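Local structure of glucosamine-6-phosphate deaminase (Thermotoga maritima, 1J5X) at residues 63-68 and 227-232; 67-72 and 220-225; 167-172 and 307-312. The protein is an alpha/beta protein of the SIS family, built around two parallel beta-sheets with helices packed against and between them. All blocks are in the same frame, centred on the assembly; numbering follows the deposited sequence.

In the fold
Contacts 1 and 2 are successive levels of one interface between helix 62-78 and helix 222-238; their centres lie about 8 Å apart, and L68 serves both. Helix 62-78 follows strand 54-59 of the five-stranded sheet and helix 222-238 follows strand 214-218 of the four-stranded one, so the pair joins the two sheet units; the centre of contact 1 is about 4 Å from that of the chain. Contact 3, about 12 Å from contact 1 and 10 Å from contact 2 between centres, brings the loop 307-312 onto helix 162-179. Packing links all three: L66 CD1 is 3.7 Å from L168 CB, and F223 CZ is 3.4 Å from R311 NE.

Contact 1: residues 63-68 and 227-232; sequences SYNLAL and SLESAL
E229 OE1 receives the side-chain amide of N65, with N65 ND2 3.2 Å away and an N-H...O angle of 168°. The acceptor lies close to the amide plane and is met nearly along its C-O axis, while the amide and carboxylate planes are turned 64° apart. S62 OG adds a weak hydrogen bond to the same oxygen, and K233 forms a salt bridge with OE2, so neighbours hold both oxygens of this buried acid. Asparagine suits position 65 because its short chain offers N-H on one side and a carbonyl on the other. That carbonyl turns to leucine: N65 OD1 is 3.1 Å from L228 CD1, a tight approach. The same methyl sits at the edge of the Y64 ring, 4.3 Å from Y64 CE2, and meets L68 CD2 at 4.0 Å, the two leucines crossing at about a right angle. This is antiparallel helix-helix packing, axes 9.1 Å apart at closest approach, between the helices that follow strands 54-59 and 214-218, one from each parallel-sheet unit. Behind 63-68, L66 packs on F164 of helix 162-179; behind 227-232, A231 rests on F217 of strand 214-218.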
loop_
_atom_site.group_PDB
_atom_site.type_symbol
_atom_site.label_atom_id
_atom_site.label_comp_id
_atom_site.label_asym_id
_atom_site.label_seq_id
_atom_site.Cartn_x
_atom_site.Cartn_y
_atom_site.Cartn_z
ATOM N N SER A 63 -5.040 2.264 -5.138
ATOM C CA SER A 63 -5.859 2.984 -4.153
ATOM C C SER A 63 -6.819 2.013 -3.417
ATOM O O SER A 63 -7.302 2.284 -2.319
ATOM C CB SER A 63 -6.637 4.111 -4.810
ATOM O OG SER A 63 -5.835 5.304 -4.911
ATOM N N TYR A 64 -7.118 0.899 -4.053
ATOM C CA TYR A 64 -7.932 -0.088 -3.345
ATOM C C TYR A 64 -6.988 -0.741 -2.366
ATOM O O TYR A 64 -7.377 -1.073 -1.235
ATOM C CB TYR A 64 -8.514 -1.162 -4.294
ATOM C CG TYR A 64 -9.007 -2.398 -3.555
ATOM C CD1 TYR A 64 -10.190 -2.360 -2.795
ATOM C CD2 TYR A 64 -8.198 -3.564 -3.531
ATOM C CE1 TYR A 64 -10.582 -3.446 -1.984
ATOM C CE2 TYR A 64 -8.581 -4.687 -2.693
ATOM C CZ TYR A 64 -9.763 -4.587 -1.924
ATOM O OH TYR A 64 -10.088 -5.577 -0.999
ATOM N N ASN A 65 -5.756 -1.013 -2.794
ATOM C CA ASN A 65 -4.830 -1.629 -1.830
ATOM C C ASN A 65 -4.583 -0.737 -0.626
ATOM O O ASN A 65 -4.388 -1.238 0.510
ATOM C CB ASN A 65 -3.488 -1.980 -2.506
ATOM C CG ASN A 65 -3.672 -3.024 -3.606
ATOM O OD1 ASN A 65 -4.509 -3.927 -3.499
ATOM N ND2 ASN A 65 -2.872 -2.922 -4.645
ATOM N N LEU A 66 -4.577 0.571 -0.854
ATOM C CA LEU A 66 -4.369 1.560 0.175
ATOM C C LEU A 66 -5.598 1.503 1.113
ATOM O O LEU A 66 -5.460 1.433 2.355
ATOM C CB LEU A 66 -4.247 2.922 -0.495
ATOM C CG LEU A 66 -4.062 4.145 0.387
ATOM C CD1 LEU A 66 -2.915 3.937 1.302
ATOM C CD2 LEU A 66 -3.850 5.433 -0.524
ATOM N N ALA A 67 -6.794 1.476 0.523
ATOM C CA ALA A 67 -8.082 1.414 1.265
ATOM C C ALA A 67 -8.114 0.154 2.138
ATOM O O ALA A 67 -8.520 0.192 3.290
ATOM C CB ALA A 67 -9.282 1.359 0.266
ATOM N N LEU A 68 -7.673 -0.967 1.582
ATOM C CA LEU A 68 -7.648 -2.207 2.346
ATOM C C LEU A 68 -6.699 -2.072 3.545
ATOM O O LEU A 68 -7.083 -2.375 4.693
ATOM C CB LEU A 68 -7.181 -3.363 1.473
ATOM C CG LEU A 68 -7.063 -4.697 2.183
ATOM C CD1 LEU A 68 -8.450 -5.175 2.689
ATOM C CD2 LEU A 68 -6.522 -5.729 1.172
ATOM N N SER A 227 1.379 -6.251 1.087
ATOM C CA SER A 227 1.779 -7.329 0.148
ATOM C C SER A 227 1.023 -7.222 -1.177
ATOM O O SER A 227 1.613 -7.352 -2.260
ATOM C CB SER A 227 1.600 -8.689 0.835
ATOM O OG SER A 227 2.602 -8.829 1.891
ATOM N N LEU A 228 -0.277 -6.902 -1.115
ATOM C CA LEU A 228 -1.035 -6.762 -2.362
ATOM C C LEU A 228 -0.477 -5.624 -3.183
ATOM O O LEU A 228 -0.315 -5.746 -4.431
ATOM C CB LEU A 228 -2.503 -6.449 -2.121
ATOM C CG LEU A 228 -3.522 -7.549 -2.296
ATOM C CD1 LEU A 228 -4.888 -6.802 -2.284
ATOM C CD2 LEU A 228 -3.358 -8.425 -3.618
ATOM N N GLU A 229 -0.203 -4.500 -2.507
ATOM C CA GLU A 229 0.352 -3.340 -3.164
ATOM C C GLU A 229 1.768 -3.716 -3.706
ATOM O O GLU A 229 2.105 -3.367 -4.859
ATOM C CB GLU A 229 0.458 -2.145 -2.186
ATOM C CG GLU A 229 1.170 -0.872 -2.734
ATOM C CD GLU A 229 0.500 -0.223 -3.967
ATOM O OE1 GLU A 229 -0.533 -0.754 -4.441
ATOM O OE2 GLU A 229 1.021 0.808 -4.422
ATOM N N SER A 230 2.535 -4.494 -2.932
ATOM C CA SER A 230 3.884 -4.866 -3.408
ATOM C C SER A 230 3.789 -5.650 -4.755
ATOM O O SER A 230 4.528 -5.382 -5.736
ATOM C CB SER A 230 4.558 -5.729 -2.378
ATOM O OG SER A 230 4.885 -4.910 -1.244
ATOM N N ALA A 231 2.892 -6.610 -4.803
ATOM C CA ALA A 231 2.750 -7.381 -6.036
ATOM C C ALA A 231 2.373 -6.497 -7.191
ATOM O O ALA A 231 2.917 -6.635 -8.303
ATOM C CB ALA A 231 1.714 -8.528 -5.826
ATOM N N LEU A 232 1.503 -5.523 -6.951
ATOM C CA LEU A 232 1.072 -4.682 -8.047
ATOM C C LEU A 232 2.232 -3.826 -8.573
ATOM O O LEU A 232 2.355 -3.557 -9.804
ATOM C CB LEU A 232 -0.109 -3.795 -7.586
ATOM C CG LEU A 232 -0.566 -2.771 -8.621
ATOM C CD1 LEU A 232 -1.087 -3.585 -9.793
ATOM C CD2 LEU A 232 -1.697 -1.871 -8.135
#

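Contact 2: residues 67-72 and 220-225; sequences ALTISY and MSEFFG
Y72 lays its ring over the peptide between S221 and E222, at the N-terminal turn of helix 222-238. In this SIS-family alpha/beta protein the contact packs two helices together, each following a strand of a different parallel sheet: 62-78 after 54-59, and 222-238 after 214-218. S221 C lies 3.5 Å above the plane of the Y72 ring, over its centre, and E222 N lies over the same face nearer the rim. The CB of Y72 is directed at the other segment, and CG lies anti to the carbonyl carbon (chi1 -77°); a large aromatic ring suits this place because it lies flat over the S221-E222 peptide. S221 holds the N-cap position, although its hydroxyl makes no capping bond. E222 is bent at chi2 (85°), which puts its CD 3.6 Å from Y72 CB; the carboxylate is engaged by R76 in a salt bridge. Beyond the ring, Y72 OH comes to 4.0 Å from F224 CD2, and L68 CD2 approaches the F224 ring obliquely, 4.1 Å from F224 CE2. T69 divides its branches: CG2 faces E222 O at 3.6 Å, while OG1 is hydrogen-bonded to N65 O in its own helix. G225 has no side chain to hold the backbones apart, so its CA comes within 4.6 Å of T69 CA. The closest touch there is T69 OG1 to G225 CA, 3.3 Å.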
loop_
_atom_site.group_PDB
_atom_site.type_symbol
_atom_site.label_atom_id
_atom_site.label_comp_id
_atom_site.label_asym_id
_atom_site.label_seq_id
_atom_site.Cartn_x
_atom_site.Cartn_y
_atom_site.Cartn_z
ATOM N N ALA A 67 -6.794 1.476 0.523
ATOM C CA ALA A 67 -8.082 1.414 1.265
ATOM C C ALA A 67 -8.114 0.154 2.138
ATOM O O ALA A 67 -8.520 0.192 3.290
ATOM C CB ALA A 67 -9.282 1.359 0.266
ATOM N N LEU A 68 -7.673 -0.967 1.582
ATOM C CA LEU A 68 -7.648 -2.207 2.346
ATOM C C LEU A 68 -6.699 -2.072 3.545
ATOM O O LEU A 68 -7.083 -2.375 4.693
ATOM C CB LEU A 68 -7.181 -3.363 1.473
ATOM C CG LEU A 68 -7.063 -4.697 2.183
ATOM C CD1 LEU A 68 -8.450 -5.175 2.689
ATOM C CD2 LEU A 68 -6.522 -5.729 1.172
ATOM N N THR A 69 -5.483 -1.598 3.285
ATOM C CA THR A 69 -4.494 -1.450 4.354
ATOM C C THR A 69 -4.986 -0.540 5.475
ATOM O O THR A 69 -4.908 -0.911 6.657
ATOM C CB THR A 69 -3.178 -0.905 3.800
ATOM O OG1 THR A 69 -2.766 -1.752 2.699
ATOM C CG2 THR A 69 -2.057 -0.979 4.930
ATOM N N ILE A 70 -5.550 0.633 5.134
ATOM C CA ILE A 70 -5.988 1.502 6.205
ATOM C C ILE A 70 -7.244 0.971 6.901
ATOM O O ILE A 70 -7.411 1.165 8.113
ATOM C CB ILE A 70 -6.124 2.980 5.679
ATOM C CG1 ILE A 70 -6.415 3.962 6.839
ATOM C CG2 ILE A 70 -7.211 3.051 4.603
ATOM C CD1 ILE A 70 -5.258 3.974 7.940
ATOM N N SER A 71 -8.110 0.240 6.183
ATOM C CA SER A 71 -9.338 -0.307 6.796
ATOM C C SER A 71 -8.933 -1.230 7.989
ATOM O O SER A 71 -9.555 -1.193 9.085
ATOM C CB SER A 71 -10.195 -1.098 5.779
ATOM O OG SER A 71 -9.623 -2.326 5.350
ATOM N N TYR A 72 -7.902 -2.035 7.794
ATOM C CA TYR A 72 -7.479 -2.918 8.919
ATOM C C TYR A 72 -7.048 -2.038 10.099
ATOM O O TYR A 72 -7.415 -2.276 11.261
ATOM C CB TYR A 72 -6.250 -3.778 8.602
ATOM C CG TYR A 72 -6.456 -5.001 7.740
ATOM C CD1 TYR A 72 -6.973 -6.167 8.271
ATOM C CD2 TYR A 72 -6.096 -4.991 6.409
ATOM C CE1 TYR A 72 -7.137 -7.309 7.488
ATOM C CE2 TYR A 72 -6.239 -6.090 5.628
ATOM C CZ TYR A 72 -6.761 -7.259 6.164
ATOM O OH TYR A 72 -6.888 -8.380 5.377
HETATM N N MSE A 220 0.490 -10.527 7.023
HETATM C CA MSE A 220 -0.844 -10.603 7.601
HETATM C C MSE A 220 -1.473 -9.241 7.859
HETATM O O MSE A 220 -0.762 -8.266 8.138
HETATM C CB MSE A 220 -0.807 -11.326 8.979
HETATM C CG MSE A 220 -0.349 -12.772 8.810
HETATM SE SE MSE A 220 -0.420 -13.504 10.689
HETATM C CE MSE A 220 -0.392 -15.486 10.273
ATOM N N SER A 221 -2.810 -9.228 7.812
ATOM C CA SER A 221 -3.606 -8.053 8.123
ATOM C C SER A 221 -3.112 -6.828 7.375
ATOM O O SER A 221 -3.099 -6.870 6.155
ATOM C CB SER A 221 -3.564 -7.815 9.644
ATOM O OG SER A 221 -3.956 -9.004 10.300
ATOM N N GLU A 222 -2.771 -5.735 8.071
ATOM C CA GLU A 222 -2.246 -4.569 7.347
ATOM C C GLU A 222 -1.079 -4.958 6.408
ATOM O O GLU A 222 -0.957 -4.351 5.309
ATOM C CB GLU A 222 -1.693 -3.493 8.267
ATOM C CG GLU A 222 -2.738 -2.707 9.017
ATOM C CD GLU A 222 -3.168 -3.439 10.361
ATOM O OE1 GLU A 222 -3.158 -4.682 10.423
ATOM O OE2 GLU A 222 -3.573 -2.753 11.323
ATOM N N PHE A 223 -0.252 -5.922 6.825
ATOM C CA PHE A 223 0.900 -6.327 5.976
ATOM C C PHE A 223 0.494 -7.141 4.752
ATOM O O PHE A 223 1.309 -7.330 3.838
ATOM C CB PHE A 223 1.931 -7.063 6.805
ATOM C CG PHE A 223 2.599 -6.176 7.846
ATOM C CD1 PHE A 223 2.287 -4.785 7.927
ATOM C CD2 PHE A 223 3.504 -6.748 8.740
ATOM C CE1 PHE A 223 2.870 -3.950 8.881
ATOM C CE2 PHE A 223 4.104 -5.948 9.721
ATOM C CZ PHE A 223 3.791 -4.534 9.796
ATOM N N PHE A 224 -0.730 -7.677 4.762
ATOM C CA PHE A 224 -1.281 -8.352 3.568
ATOM C C PHE A 224 -1.606 -7.224 2.578
ATOM O O PHE A 224 -1.326 -7.348 1.392
ATOM C CB PHE A 224 -2.591 -9.098 3.869
ATOM C CG PHE A 224 -3.245 -9.631 2.632
ATOM C CD1 PHE A 224 -2.580 -10.549 1.830
ATOM C CD2 PHE A 224 -4.477 -9.120 2.224
ATOM C CE1 PHE A 224 -3.111 -10.960 0.609
ATOM C CE2 PHE A 224 -5.040 -9.536 0.985
ATOM C CZ PHE A 224 -4.341 -10.444 0.185
ATOM N N GLY A 225 -2.229 -6.141 3.055
ATOM C CA GLY A 225 -2.502 -5.009 2.164
ATOM C C GLY A 225 -1.176 -4.494 1.562
ATOM O O GLY A 225 -1.083 -4.157 0.369
#

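Contact 3: residues 167-172 and 307-312; sequences ILLSLM and SAFLRT
This is a buried, apolar contact in which one face of helix 162-179 receives the loop between strand 289-293 and helix 313-326. Its main element is a CH-pi interaction between L169 and F309. L169 CD1 stands 3.8 Å from the centroid of the F309 ring and only 4° off the ring normal. The two side chains lie side by side and point the same way, which also brings L169 CB to 3.8 Å from F309 CG. F309 adopts the crowded position, its CG between the backbone N and the carbonyl carbon (chi1 76°), which sets CG beside L169 CB; the opposite face of the ring is covered near its rim by L310 CG. Phenylalanine fits because it offers two apolar faces and no polar group needing a partner.

L168 works on the backbone side of the aromatic residue: its CD2 is 3.8 Å from F309 CA and also touches A308 CB, a methyl small enough to let the helix come near. The selenomethionine M172 packs its SE against A308 CB at 4.1 Å. Within the loop, R311 NE donates to S307 OG over 2.7 Å. S307 OG also lies within hydrogen-bonding distance of D304 O and S302 O, which can only share its one hydrogen. The guanidinium reaches Q267, V293 O and S302 O, consistent with a charge tolerated in the interior, while apolar side chains such as F223 also pack on it.

No hydrogen bond joins the two segments. Their fit thus rests on apolar burial, dispersion and shape, with the L169 methyl centred over the F309 ring as its most specific element, and the polar ends of S307 and R311 bond to each other and to residues outside the contact.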
loop_
_atom_site.group_PDB
_atom_site.type_symbol
_atom_site.label_atom_id
_atom_site.label_comp_id
_atom_site.label_asym_id
_atom_site.label_seq_id
_atom_site.Cartn_x
_atom_site.Cartn_y
_atom_site.Cartn_z
ATOM N N ILE A 167 -0.041 8.826 1.923
ATOM C CA ILE A 167 -1.441 8.946 2.292
ATOM C C ILE A 167 -1.659 7.916 3.454
ATOM O O ILE A 167 -2.351 8.222 4.425
ATOM C CB ILE A 167 -2.377 8.604 1.095
ATOM C CG1 ILE A 167 -2.297 9.784 0.052
ATOM C CG2 ILE A 167 -3.860 8.469 1.581
ATOM C CD1 ILE A 167 -2.885 9.405 -1.285
ATOM N N LEU A 168 -1.040 6.762 3.339
ATOM C CA LEU A 168 -1.210 5.720 4.403
ATOM C C LEU A 168 -0.701 6.281 5.758
ATOM O O LEU A 168 -1.416 6.212 6.779
ATOM C CB LEU A 168 -0.483 4.445 3.986
ATOM C CG LEU A 168 -0.605 3.283 4.997
ATOM C CD1 LEU A 168 -2.093 3.023 5.315
ATOM C CD2 LEU A 168 0.094 2.045 4.474
ATOM N N LEU A 169 0.482 6.851 5.729
ATOM C CA LEU A 169 1.037 7.456 6.939
ATOM C C LEU A 169 0.066 8.467 7.497
ATOM O O LEU A 169 -0.229 8.506 8.717
ATOM C CB LEU A 169 2.331 8.149 6.606
ATOM C CG LEU A 169 2.829 9.170 7.630
ATOM C CD1 LEU A 169 3.158 8.406 8.942
ATOM C CD2 LEU A 169 4.112 9.799 7.112
ATOM N N SER A 170 -0.452 9.335 6.632
ATOM C CA SER A 170 -1.370 10.353 7.127
ATOM C C SER A 170 -2.646 9.817 7.782
ATOM O O SER A 170 -3.080 10.333 8.835
ATOM C CB SER A 170 -1.807 11.325 5.972
ATOM O OG SER A 170 -0.663 11.841 5.307
ATOM N N LEU A 171 -3.264 8.808 7.175
ATOM C CA LEU A 171 -4.508 8.290 7.698
ATOM C C LEU A 171 -4.215 7.431 8.938
ATOM O O LEU A 171 -5.044 7.434 9.797
ATOM C CB LEU A 171 -5.279 7.469 6.638
ATOM C CG LEU A 171 -5.639 8.270 5.373
ATOM C CD1 LEU A 171 -6.421 7.377 4.382
ATOM C CD2 LEU A 171 -6.408 9.479 5.768
HETATM N N MSE A 172 -3.082 6.723 8.999
HETATM C CA MSE A 172 -2.802 5.931 10.236
HETATM C C MSE A 172 -2.649 6.939 11.379
HETATM O O MSE A 172 -3.209 6.793 12.478
HETATM C CB MSE A 172 -1.530 5.146 10.057
HETATM C CG MSE A 172 -1.720 4.030 9.070
HETATM SE SE MSE A 172 -0.073 3.001 8.837
HETATM C CE MSE A 172 -0.141 1.914 10.472
ATOM N N SER A 307 4.544 0.443 11.041
ATOM C CA SER A 307 5.556 0.485 9.977
ATOM C C SER A 307 4.918 0.243 8.570
ATOM O O SER A 307 5.635 0.263 7.573
ATOM C CB SER A 307 6.629 -0.616 10.206
ATOM O OG SER A 307 6.000 -1.894 10.205
ATOM N N ALA A 308 3.623 -0.026 8.516
ATOM C CA ALA A 308 2.967 -0.316 7.237
ATOM C C ALA A 308 3.241 0.740 6.182
ATOM O O ALA A 308 3.430 0.363 5.013
ATOM C CB ALA A 308 1.441 -0.503 7.413
ATOM N N PHE A 309 3.325 2.018 6.582
ATOM C CA PHE A 309 3.533 3.073 5.593
ATOM C C PHE A 309 4.927 3.073 4.915
ATOM O O PHE A 309 5.154 3.772 3.903
ATOM C CB PHE A 309 3.195 4.423 6.186
ATOM C CG PHE A 309 4.248 4.957 7.125
ATOM C CD1 PHE A 309 4.211 4.614 8.485
ATOM C CD2 PHE A 309 5.301 5.773 6.647
ATOM C CE1 PHE A 309 5.217 5.084 9.344
ATOM C CE2 PHE A 309 6.293 6.242 7.483
ATOM C CZ PHE A 309 6.266 5.901 8.851
ATOM N N LEU A 310 5.874 2.317 5.461
ATOM C CA LEU A 310 7.175 2.197 4.833
ATOM C C LEU A 310 7.330 0.842 4.124
ATOM O O LEU A 310 8.253 0.654 3.333
ATOM C CB LEU A 310 8.268 2.216 5.883
ATOM C CG LEU A 310 8.527 3.477 6.713
ATOM C CD1 LEU A 310 9.592 3.158 7.803
ATOM C CD2 LEU A 310 9.076 4.576 5.764
ATOM N N ARG A 311 6.477 -0.137 4.445
ATOM C CA ARG A 311 6.766 -1.471 3.958
ATOM C C ARG A 311 6.573 -1.854 2.504
ATOM O O ARG A 311 6.861 -2.998 2.154
ATOM C CB ARG A 311 6.143 -2.543 4.868
ATOM C CG ARG A 311 6.936 -2.692 6.256
ATOM C CD ARG A 311 6.072 -3.467 7.255
ATOM N NE ARG A 311 6.804 -3.858 8.485
ATOM C CZ ARG A 311 7.386 -5.042 8.648
ATOM N NH1 ARG A 311 7.339 -5.965 7.669
ATOM N NH2 ARG A 311 8.007 -5.324 9.828
ATOM N N THR A 312 6.051 -0.946 1.702
ATOM C CA THR A 312 5.994 -1.257 0.246
ATOM C C THR A 312 7.290 -0.753 -0.435
ATOM O O THR A 312 7.553 -1.047 -1.595
ATOM C CB THR A 312 4.760 -0.651 -0.497
ATOM O OG1 THR A 312 4.782 0.769 -0.487
ATOM C CG2 THR A 312 3.458 -1.158 0.162
#